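Local coordinates for protein 2-hydroxyethylphosphonate dioxygenase (Streptomyces viridochromogenes, PDB 4YAR) that converts 2-hydroxyethylphosphonate and dioxygen into hydroxymethylphosphonate and formate with a non-heme ferrous iron, a step in the biosynthesis of the antibiotic bialaphos, at residues A[269-272]-A[273-277]; A[285-288]-A[289-293]; A[414-417]-A[418-421]. The protein carries 1 engineered substitution. All blocks are in the same frame, centred on the assembly; numbering follows the deposited sequence.

Contact 1 of 3, residues A[269-272]-A[273-277]; sequences SETG and LTVLR
Thr274 turns its hydroxyl into the cramped place between its own backbone N and carbonyl carbon (chi1 67°), and that rotation brings OG1 back one helical turn to the carbonyl oxygen of Thr271. The same torsion sets the Thr274 methyl against the carbonyl oxygen of Glu270. At Thr271 the rotation is different: chi1 of -59° swings CG2 away from the backbone N, where it runs beside the side chain of Val275 and points the same way, the two CG2 atoms of Thr271 and Val275 lying 3.7 Å apart.

Thr271 O is therefore gripped twice. Thr274 OG1 donates to it at 2.9 Å from above the carbonyl plane, while the amide of Val275 reaches it at 3.1 Å almost in line with the C=O bond. The hydroxyl proton of Thr274 thus goes to a carbonyl of its own helix.

Ser269 stands at the N-cap, just before the first turn: its OG accepts from Gly272 N at 3.1 Å, with an N-H...O angle of 141°, and also bonds to the carbonyl of Ser266. Its carbonyl O takes the amide N of Leu273 at 2.9 Å, and Gly272 O receives Leu276 N at 3.0 Å. Glu270 OE2 comes within 3.6 Å of Thr274 CG2, the bent chain crossing the threonine at about a right angle.

The N-cap and the first turns of helix 270-283 lie in the second Cro/C1-type helix-turn-helix region. Val275 and Leu276 face helix 257-265, meeting Leu260, Ala263 and Leu264, whereas Leu273 packs on Tyr287 and Leu291 of the loop that follows helix 270-283.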
loop_
_atom_site.group_PDB
_atom_site.type_symbol
_atom_site.label_atom_id
_atom_site.label_comp_id
_atom_site.label_asym_id
_atom_site.label_seq_id
_atom_site.Cartn_x
_atom_site.Cartn_y
_atom_site.Cartn_z
ATOM N N SER A 269 -27.491 0.616 10.877
ATOM C CA SER A 269 -28.771 -0.031 11.288
ATOM C C SER A 269 -29.656 -0.334 10.078
ATOM O O SER A 269 -29.326 0.033 8.915
ATOM C CB SER A 269 -29.510 0.884 12.263
ATOM O OG SER A 269 -30.150 1.995 11.636
ATOM N N GLU A 270 -30.785 -0.985 10.348
ATOM C CA GLU A 270 -31.684 -1.426 9.291
ATOM C C GLU A 270 -32.420 -0.259 8.695
ATOM O O GLU A 270 -32.470 -0.124 7.507
ATOM C CB GLU A 270 -32.636 -2.513 9.840
ATOM C CG GLU A 270 -33.247 -3.480 8.800
ATOM C CD GLU A 270 -32.457 -3.667 7.474
ATOM O OE1 GLU A 270 -31.376 -4.324 7.475
ATOM O OE2 GLU A 270 -32.957 -3.182 6.428
ATOM N N THR A 271 -32.978 0.635 9.518
ATOM C CA THR A 271 -33.491 1.846 8.933
ATOM C C THR A 271 -32.352 2.557 8.200
ATOM O O THR A 271 -32.564 3.035 7.095
ATOM C CB THR A 271 -34.116 2.820 9.964
ATOM O OG1 THR A 271 -35.179 2.163 10.639
ATOM C CG2 THR A 271 -34.692 4.118 9.271
ATOM N N GLY A 272 -31.164 2.605 8.812
ATOM C CA GLY A 272 -30.139 3.523 8.377
ATOM C C GLY A 272 -29.680 3.252 6.969
ATOM O O GLY A 272 -29.730 4.120 6.079
ATOM N N LEU A 273 -29.281 2.014 6.730
ATOM C CA LEU A 273 -28.712 1.695 5.441
ATOM C C LEU A 273 -29.751 1.934 4.312
ATOM O O LEU A 273 -29.428 2.591 3.322
ATOM C CB LEU A 273 -28.207 0.258 5.503
ATOM C CG LEU A 273 -27.347 -0.021 4.283
ATOM C CD1 LEU A 273 -26.067 -0.718 4.733
ATOM C CD2 LEU A 273 -28.160 -0.882 3.330
ATOM N N THR A 274 -31.014 1.558 4.526
ATOM C CA THR A 274 -32.027 1.758 3.470
ATOM C C THR A 274 -32.345 3.218 3.141
ATOM O O THR A 274 -32.495 3.548 1.944
ATOM C CB THR A 274 -33.351 1.063 3.790
ATOM O OG1 THR A 274 -33.942 1.718 4.918
ATOM C CG2 THR A 274 -33.077 -0.402 4.092
ATOM N N VAL A 275 -32.379 4.071 4.174
ATOM C CA VAL A 275 -32.598 5.516 4.006
ATOM C C VAL A 275 -31.403 6.117 3.207
ATOM O O VAL A 275 -31.595 6.861 2.267
ATOM C CB VAL A 275 -32.718 6.252 5.354
ATOM C CG1 VAL A 275 -32.620 7.754 5.218
ATOM C CG2 VAL A 275 -34.050 5.924 6.052
ATOM N N LEU A 276 -30.180 5.808 3.636
ATOM C CA LEU A 276 -29.006 6.391 2.977
ATOM C C LEU A 276 -28.858 5.941 1.531
ATOM O O LEU A 276 -28.457 6.723 0.683
ATOM C CB LEU A 276 -27.759 6.152 3.776
ATOM C CG LEU A 276 -27.833 6.791 5.166
ATOM C CD1 LEU A 276 -26.608 6.401 5.950
ATOM C CD2 LEU A 276 -27.951 8.332 5.140
ATOM N N ARG A 277 -29.235 4.701 1.271
ATOM C CA ARG A 277 -29.189 4.169 -0.061
ATOM C C ARG A 277 -30.217 4.844 -0.953
ATOM O O ARG A 277 -29.923 5.146 -2.090
ATOM C CB ARG A 277 -29.410 2.680 -0.092
ATOM C CG ARG A 277 -29.069 2.104 -1.464
ATOM C CD ARG A 277 -28.655 0.651 -1.329
ATOM N NE ARG A 277 -28.090 0.133 -2.561
ATOM C CZ ARG A 277 -28.126 -1.155 -2.912
ATOM N NH1 ARG A 277 -28.697 -2.082 -2.120
ATOM N NH2 ARG A 277 -27.602 -1.509 -4.078
#

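Contact 2 of 3, residues A[285-288]-A[289-293]; sequences FDYR and VLLPA
The Tyr287 and Phe285 rings each meet a leucine methyl obliquely: CE2 of Tyr287 lies 4.1 Å from Leu291 CD1, and CE1 of Phe285 is 3.7 Å from Leu290 CD1. Arg288 CG sits over one face of the tyrosine, toward the rim, and the Asp286 carboxylate lies in plane at the edge of the Arg288 guanidinium. The Phe285 ring also meets Phe238 of helix 231-241, the planes about 50° apart. Asp286 OD1 accepts from Arg288 N, closing an Asx turn that leads into the short 3-10 segment 287-290, after helix 270-283 of the helix-turn-helix region.

In the 3-10 turns, Leu290 N donates to Tyr287 O at 2.9 Å and Leu291 N to Arg288 O at 3.2 Å, each from above the carbonyl plane. Leu290 and Val289 lean on Phe238.

Asp286 and Arg288 form a salt bridge, and Asp286 OD2 has a further hydrogen bond from Asn421 ND2. Arg288 approaches the carboxylate side-on with two nitrogens: NE meets the syn lone pair of Asp286 OD1 at 3.0 Å, and NH1 that of OD2 at 2.7 Å, the latter bond nearly straight at 170°.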
loop_
_atom_site.group_PDB
_atom_site.type_symbol
_atom_site.label_atom_id
_atom_site.label_comp_id
_atom_site.label_asym_id
_atom_site.label_seq_id
_atom_site.Cartn_x
_atom_site.Cartn_y
_atom_site.Cartn_z
ATOM N N PHE A 285 -25.083 9.858 -5.288
ATOM C CA PHE A 285 -23.890 9.544 -4.528
ATOM C C PHE A 285 -23.882 8.107 -4.013
ATOM O O PHE A 285 -24.911 7.435 -4.021
ATOM C CB PHE A 285 -23.640 10.575 -3.372
ATOM C CG PHE A 285 -24.632 10.537 -2.274
ATOM C CD1 PHE A 285 -24.542 9.599 -1.258
ATOM C CD2 PHE A 285 -25.615 11.537 -2.170
ATOM C CE1 PHE A 285 -25.463 9.583 -0.228
ATOM C CE2 PHE A 285 -26.511 11.519 -1.128
ATOM C CZ PHE A 285 -26.458 10.555 -0.177
ATOM N N ASP A 286 -22.711 7.664 -3.573
ATOM C CA ASP A 286 -22.520 6.299 -3.056
ATOM C C ASP A 286 -22.643 6.286 -1.528
ATOM O O ASP A 286 -21.829 6.837 -0.790
ATOM C CB ASP A 286 -21.156 5.818 -3.497
ATOM C CG ASP A 286 -20.910 4.353 -3.154
ATOM O OD1 ASP A 286 -21.595 3.703 -2.320
ATOM O OD2 ASP A 286 -20.004 3.817 -3.799
ATOM N N TYR A 287 -23.733 5.675 -1.052
ATOM C CA TYR A 287 -24.012 5.638 0.337
ATOM C C TYR A 287 -22.948 4.929 1.168
ATOM O O TYR A 287 -22.825 5.194 2.351
ATOM C CB TYR A 287 -25.417 4.946 0.589
ATOM C CG TYR A 287 -25.347 3.425 0.434
ATOM C CD1 TYR A 287 -25.316 2.810 -0.841
ATOM C CD2 TYR A 287 -25.171 2.599 1.551
ATOM C CE1 TYR A 287 -25.216 1.434 -0.958
ATOM C CE2 TYR A 287 -25.016 1.194 1.418
ATOM C CZ TYR A 287 -25.075 0.629 0.192
ATOM O OH TYR A 287 -24.861 -0.735 0.058
ATOM N N ARG A 288 -22.165 4.053 0.549
ATOM C CA ARG A 288 -21.221 3.246 1.327
ATOM C C ARG A 288 -20.178 4.052 2.146
ATOM O O ARG A 288 -19.765 3.650 3.244
ATOM C CB ARG A 288 -20.606 2.150 0.442
ATOM C CG ARG A 288 -21.594 1.208 -0.107
ATOM C CD ARG A 288 -21.041 0.230 -1.127
ATOM N NE ARG A 288 -20.548 0.915 -2.271
ATOM C CZ ARG A 288 -19.923 0.375 -3.281
ATOM N NH1 ARG A 288 -19.526 1.168 -4.248
ATOM N NH2 ARG A 288 -19.684 -0.937 -3.356
ATOM N N VAL A 289 -19.722 5.199 1.591
ATOM C CA VAL A 289 -18.796 6.023 2.249
ATOM C C VAL A 289 -19.350 6.773 3.442
ATOM O O VAL A 289 -18.573 7.381 4.181
ATOM C CB VAL A 289 -17.986 6.914 1.262
ATOM C CG1 VAL A 289 -17.498 6.100 0.077
ATOM C CG2 VAL A 289 -18.814 8.070 0.744
ATOM N N LEU A 290 -20.681 6.691 3.685
ATOM C CA LEU A 290 -21.298 7.248 4.885
ATOM C C LEU A 290 -21.438 6.231 6.040
ATOM O O LEU A 290 -21.743 6.615 7.177
ATOM C CB LEU A 290 -22.699 7.811 4.592
ATOM C CG LEU A 290 -22.782 8.853 3.508
ATOM C CD1 LEU A 290 -24.213 9.251 3.197
ATOM C CD2 LEU A 290 -22.022 10.105 3.941
ATOM N N LEU A 291 -21.131 4.971 5.784
ATOM C CA LEU A 291 -21.241 3.956 6.830
ATOM C C LEU A 291 -19.994 4.057 7.755
ATOM O O LEU A 291 -18.887 4.514 7.316
ATOM C CB LEU A 291 -21.396 2.579 6.183
ATOM C CG LEU A 291 -22.587 2.372 5.216
ATOM C CD1 LEU A 291 -22.624 0.952 4.681
ATOM C CD2 LEU A 291 -23.931 2.694 5.807
ATOM N N PRO A 292 -20.145 3.641 8.997
ATOM C CA PRO A 292 -19.089 3.673 9.999
ATOM C C PRO A 292 -17.921 2.726 9.729
ATOM O O PRO A 292 -18.124 1.598 9.299
ATOM C CB PRO A 292 -19.816 3.278 11.307
ATOM C CG PRO A 292 -21.071 2.673 10.904
ATOM C CD PRO A 292 -21.430 3.215 9.564
ATOM N N ALA A 293 -16.734 3.267 9.928
ATOM C CA ALA A 293 -15.557 2.499 10.220
ATOM C C ALA A 293 -15.305 2.569 11.767
ATOM O O ALA A 293 -15.899 3.394 12.515
ATOM C CB ALA A 293 -14.389 3.107 9.449
#

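Contact 3 of 3, residues A[414-417]-A[418-421]; sequences QDWL and ELTN
Leu419 CD1 lies about 4.1 Å above the plane of the Trp416 ring, displaced toward the rim, in an oblique approach. The closest ring atom is Trp416 CE3, 4.2 Å from that methyl carbon, Leu419 CD1, and the two side chains slant across each other. On both residues CG is turned away from the carbonyl carbon, with chi1 of -75° at Trp416 and -76° at Leu419. This sends Leu419 back along the preceding turn, where its CG sits 3.2 Å from Asp415 O, the carbonyl that also accepts Leu419 N at 2.7 Å. The leucine thus touches both the tryptophan and the backbone beside it, and the indole has a second aromatic neighbour in His353, met edge-to-face.

These residues make up most of the short helix 413-420, where the carbonyls of Gln414 and Trp416 accept the amides of Glu418 and Thr420. The helix follows strand 400-407 of the seven-stranded antiparallel sheet and packs by its C-terminal end against the loop after helix 270-283, Leu417 lying against Asp286.

Thr420 points its hydroxyl back along the helix. OG1 stands 2.9 Å from Leu417 O and 3.2 Å from Trp416 O, with one proton to serve two carbonyls, while Arg288 from outside the helix hydrogen-bonds to the same hydroxyl oxygen. Thr420 CG2 also comes close to Trp416 O. At the other end of the helix, Asp415 OD2 is hydrogen-bonded to ND1 of His410.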
loop_
_atom_site.group_PDB
_atom_site.type_symbol
_atom_site.label_atom_id
_atom_site.label_comp_id
_atom_site.label_asym_id
_atom_site.label_seq_id
_atom_site.Cartn_x
_atom_site.Cartn_y
_atom_site.Cartn_z
ATOM N N GLN A 414 -9.761 1.156 -2.356
ATOM C CA GLN A 414 -10.452 2.280 -3.034
ATOM C C GLN A 414 -10.758 1.968 -4.521
ATOM O O GLN A 414 -11.817 2.376 -5.043
ATOM C CB GLN A 414 -9.575 3.509 -2.924
ATOM C CG GLN A 414 -9.531 4.071 -1.551
ATOM C CD GLN A 414 -8.363 5.036 -1.394
ATOM O OE1 GLN A 414 -7.172 4.632 -1.524
ATOM N NE2 GLN A 414 -8.674 6.312 -1.073
ATOM N N ASP A 415 -9.881 1.208 -5.234
ATOM C CA ASP A 415 -10.191 0.705 -6.612
ATOM C C ASP A 415 -11.385 -0.248 -6.530
ATOM O O ASP A 415 -12.314 -0.218 -7.378
ATOM C CB ASP A 415 -9.025 -0.117 -7.233
ATOM C CG ASP A 415 -7.939 0.723 -7.832
ATOM O OD1 ASP A 415 -8.113 1.938 -8.089
ATOM O OD2 ASP A 415 -6.838 0.205 -8.117
ATOM N N TRP A 416 -11.418 -1.075 -5.496
ATOM C CA TRP A 416 -12.553 -1.992 -5.349
ATOM C C TRP A 416 -13.861 -1.280 -5.238
ATOM O O TRP A 416 -14.896 -1.686 -5.856
ATOM C CB TRP A 416 -12.353 -3.018 -4.229
ATOM C CG TRP A 416 -11.399 -4.093 -4.571
ATOM C CD1 TRP A 416 -10.173 -4.321 -4.018
ATOM C CD2 TRP A 416 -11.559 -5.086 -5.599
ATOM N NE1 TRP A 416 -9.567 -5.403 -4.623
ATOM C CE2 TRP A 416 -10.387 -5.888 -5.601
ATOM C CE3 TRP A 416 -12.586 -5.388 -6.506
ATOM C CZ2 TRP A 416 -10.226 -6.971 -6.467
ATOM C CZ3 TRP A 416 -12.413 -6.477 -7.397
ATOM C CH2 TRP A 416 -11.234 -7.230 -7.366
ATOM N N LEU A 417 -13.855 -0.178 -4.482
ATOM C CA LEU A 417 -15.087 0.599 -4.357
ATOM C C LEU A 417 -15.528 1.113 -5.704
ATOM O O LEU A 417 -16.682 1.030 -6.104
ATOM C CB LEU A 417 -14.863 1.736 -3.355
ATOM C CG LEU A 417 -16.063 2.642 -3.070
ATOM C CD1 LEU A 417 -16.978 1.972 -2.077
ATOM C CD2 LEU A 417 -15.566 3.928 -2.494
ATOM N N GLU A 418 -14.618 1.654 -6.495
ATOM C CA GLU A 418 -14.973 2.133 -7.815
ATOM C C GLU A 418 -15.343 1.011 -8.783
ATOM O O GLU A 418 -16.193 1.190 -9.642
ATOM C CB GLU A 418 -13.787 2.931 -8.375
ATOM C CG GLU A 418 -13.923 3.393 -9.782
ATOM C CD GLU A 418 -14.911 4.530 -10.018
ATOM O OE1 GLU A 418 -15.270 5.255 -9.090
ATOM O OE2 GLU A 418 -15.203 4.764 -11.215
ATOM N N LEU A 419 -14.712 -0.158 -8.668
ATOM C CA LEU A 419 -14.946 -1.187 -9.635
ATOM C C LEU A 419 -16.323 -1.762 -9.461
ATOM O O LEU A 419 -16.927 -2.189 -10.436
ATOM C CB LEU A 419 -13.886 -2.310 -9.506
ATOM C CG LEU A 419 -12.547 -1.883 -10.114
ATOM C CD1 LEU A 419 -11.500 -2.884 -9.668
ATOM C CD2 LEU A 419 -12.608 -1.803 -11.630
ATOM N N THR A 420 -16.820 -1.752 -8.242
ATOM C CA THR A 420 -18.228 -2.076 -8.020
ATOM C C THR A 420 -19.261 -1.023 -8.616
ATOM O O THR A 420 -20.377 -1.379 -8.963
ATOM C CB THR A 420 -18.450 -2.486 -6.557
ATOM O OG1 THR A 420 -18.089 -1.440 -5.640
ATOM C CG2 THR A 420 -17.610 -3.703 -6.211
ATOM N N ASN A 421 -18.845 0.224 -8.823
ATOM C CA ASN A 421 -19.616 1.280 -9.583
ATOM C C ASN A 421 -19.355 1.332 -11.085
ATOM O O ASN A 421 -19.727 2.296 -11.779
ATOM C CB ASN A 421 -19.262 2.664 -9.004
ATOM C CG ASN A 421 -19.922 2.937 -7.648
ATOM O OD1 ASN A 421 -21.049 2.486 -7.383
ATOM N ND2 ASN A 421 -19.247 3.674 -6.805
#

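Contact 1 is the most enclosed of the three, though only partly buried: Gly272, Val275 and Leu276 are buried, whereas contacts 2 and 3 are surface contacts. Contacts 1 and 2 belong to neighbouring elements, helix 270-283 and its following loop, and join through apolar packing, with Leu273 CD1 3.8 Å from Leu291 CD1. Contacts 2 and 3 meet by polar chemistry instead: Arg288 NH2 lies 2.8 Å from Thr420 OG1, and Asp286 OD2 3.1 Å from Asn421 ND2. Contact 1 does not touch contact 3; the 285-293 segment packs against both. Thr274 OG1 is bonded within its own helix, whereas Thr420 OG1 also takes Arg288 from contact 2.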